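Putative uncharacterized protein Smu.1393c (Streptococcus mutans, PDB 4L9A) is an alpha/beta-hydrolase-fold protein that probably acts as a carboxylesterase, hydrolysing ester bonds. Local coordinates at residues Arg203-Asn206 with Asp207-Ser210. Numbering follows the deposited sequence.
Sequences RQLN and DVQS
Leu205 O takes two backbone N-H groups where the chain winds off the end of the helix: Gln209 N at 2.9 Å and Val208 N at 3.1 Å. The two come in differently. Gln209 N sits almost straight out from the carbonyl, at a C=O...N angle of 170°, whereas Val208 N stands well above the carbonyl plane. One step back, Asp207 N bonds to Gln204 O, again from above the plane, and Asp207 CB comes within 3.5 Å of Gln204 O. The amides of three successive residues are thus tied to just two carbonyls: those of Asp207 and Val208 by i+3 bonds of the 3-10 kind, that of Gln209 by an i+4 bond of the alpha-helical kind.

The tight part is where the Gln209 side chain folds back. With chi1 at 65°, CG is tucked between its own backbone N and carbonyl carbon, which lays it 3.2 Å from Leu205 O; the chain then runs extended, and OE1 passes 3.9 Å from Leu205 CB. Its NE2 reaches further back to hydrogen-bond OE1 of Gln202, about one turn before Leu205.

All this lies at the C-terminal end of helix 188-206, where the chain starts the long loop toward strand 235-239 of the alpha/beta hydrolase sheet. Leu205, the buried residue here, packs on Phe52 and Val85 of neighbouring loops. Between Leu205 CD2 and Val208 CG2 the packing is slack, 4.3 Å, and Val208 also rests on Phe214 farther along the same loop. The outer side is polar and open, with Asn206 and Asp207 both exposed residues.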
ATOM      1  N   ARG A 203       2.759 -17.368  11.286  1.00 24.05           N
ATOM      2  CA  ARG A 203       3.445 -18.611  11.593  1.00 25.76           C
ATOM      3  C   ARG A 203       4.961 -18.460  11.404  1.00 32.49           C
ATOM      4  O   ARG A 203       5.737 -18.812  12.294  1.00 31.71           O
ATOM      5  CB  ARG A 203       2.884 -19.737  10.728  1.00 34.78           C
ATOM      6  CG  ARG A 203       3.539 -21.089  10.954  1.00 54.95           C
ATOM      7  CD  ARG A 203       2.733 -22.210  10.304  1.00 68.56           C
ATOM      8  NE  ARG A 203       2.444 -21.982   8.883  1.00 76.11           N
ATOM      9  CZ  ARG A 203       1.258 -21.603   8.403  1.00 78.73           C
ATOM     10  NH1 ARG A 203       0.235 -21.401   9.225  1.00 80.93           N
ATOM     11  NH2 ARG A 203       1.093 -21.427   7.097  1.00 75.78           N
ATOM     12  N   GLN A 204       5.388 -17.944  10.253  1.00 29.36           N
ATOM     13  CA  GLN A 204       6.816 -17.722  10.030  1.00 32.92           C
ATOM     14  C   GLN A 204       7.381 -16.723  11.061  1.00 29.01           C
ATOM     15  O   GLN A 204       8.488 -16.893  11.568  1.00 26.80           O
ATOM     16  CB  GLN A 204       7.087 -17.222   8.599  1.00 31.68           C
ATOM     17  CG  GLN A 204       6.381 -18.013   7.493  1.00 36.64           C
ATOM     18  CD  GLN A 204       6.653 -19.512   7.554  1.00 47.32           C
ATOM     19  OE1 GLN A 204       7.789 -19.945   7.765  1.00 39.22           O
ATOM     20  NE2 GLN A 204       5.601 -20.312   7.375  1.00 51.00           N
ATOM     21  N   LEU A 205       6.618 -15.683  11.372  1.00 26.52           N
ATOM     22  CA  LEU A 205       7.065 -14.684  12.343  1.00 25.04           C
ATOM     23  C   LEU A 205       7.254 -15.245  13.741  1.00 28.95           C
ATOM     24  O   LEU A 205       8.052 -14.720  14.511  1.00 30.73           O
ATOM     25  CB  LEU A 205       6.119 -13.485  12.378  1.00 26.77           C
ATOM     26  CG  LEU A 205       6.330 -12.489  11.236  1.00 25.80           C
ATOM     27  CD1 LEU A 205       5.137 -11.525  11.159  1.00 22.60           C
ATOM     28  CD2 LEU A 205       7.628 -11.716  11.414  1.00 25.28           C
ATOM     29  N   ASN A 206       6.533 -16.311  14.073  1.00 30.72           N
ATOM     30  CA  ASN A 206       6.692 -16.938  15.378  1.00 29.44           C
ATOM     31  C   ASN A 206       8.152 -17.328  15.642  1.00 37.51           C
ATOM     32  O   ASN A 206       8.606 -17.341  16.789  1.00 32.68           O
ATOM     33  CB  ASN A 206       5.787 -18.179  15.505  1.00 35.14           C
ATOM     34  CG  ASN A 206       4.318 -17.818  15.667  1.00 39.04           C
ATOM     35  OD1 ASN A 206       3.988 -16.686  16.015  1.00 40.99           O
ATOM     36  ND2 ASN A 206       3.431 -18.785  15.424  1.00 37.83           N
ATOM     37  N   ASP A 207       8.881 -17.648  14.575  1.00 33.22           N
ATOM     38  CA  ASP A 207      10.254 -18.120  14.719  1.00 34.69           C
ATOM     39  C   ASP A 207      11.202 -17.010  15.141  1.00 33.66           C
ATOM     40  O   ASP A 207      12.182 -17.270  15.823  1.00 36.33           O
ATOM     41  CB  ASP A 207      10.775 -18.735  13.411  1.00 36.71           C
ATOM     42  CG  ASP A 207      10.076 -20.023  13.049  1.00 35.25           C
ATOM     43  OD1 ASP A 207       9.618 -20.721  13.968  1.00 36.57           O
ATOM     44  OD2 ASP A 207       9.987 -20.338  11.845  1.00 31.58           O
ATOM     45  N   VAL A 208      10.932 -15.777  14.724  1.00 28.32           N
ATOM     46  CA  VAL A 208      11.889 -14.693  14.967  1.00 33.61           C
ATOM     47  C   VAL A 208      11.424 -13.511  15.833  1.00 40.22           C
ATOM     48  O   VAL A 208      12.252 -12.811  16.422  1.00 40.24           O
ATOM     49  CB  VAL A 208      12.401 -14.115  13.639  1.00 34.59           C
ATOM     50  CG1 VAL A 208      13.186 -15.159  12.893  1.00 36.91           C
ATOM     51  CG2 VAL A 208      11.240 -13.603  12.805  1.00 31.59           C
ATOM     52  N   GLN A 209      10.120 -13.276  15.917  1.00 36.69           N
ATOM     53  CA  GLN A 209       9.660 -11.998  16.458  1.00 44.52           C
ATOM     54  C   GLN A 209       9.982 -11.771  17.941  1.00 52.23           C
ATOM     55  O   GLN A 209      10.016 -10.631  18.398  1.00 52.90           O
ATOM     56  CB  GLN A 209       8.175 -11.779  16.175  1.00 45.81           C
ATOM     57  CG  GLN A 209       7.256 -12.760  16.850  1.00 49.57           C
ATOM     58  CD  GLN A 209       5.834 -12.601  16.374  1.00 52.23           C
ATOM     59  OE1 GLN A 209       5.498 -11.621  15.703  1.00 48.41           O
ATOM     60  NE2 GLN A 209       4.986 -13.563  16.717  1.00 60.77           N
ATOM     61  N   SER A 210      10.240 -12.842  18.680  1.00 52.13           N
ATOM     62  CA  SER A 210      10.555 -12.718  20.099  1.00 56.42           C
ATOM     63  C   SER A 210      12.055 -12.642  20.367  1.00 60.17           C
ATOM     64  O   SER A 210      12.484 -12.648  21.523  1.00 62.74           O
ATOM     65  CB  SER A 210       9.940 -13.874  20.882  1.00 54.60           C
ATOM     66  OG  SER A 210       8.555 -13.928  20.650  1.00 62.34           O
TER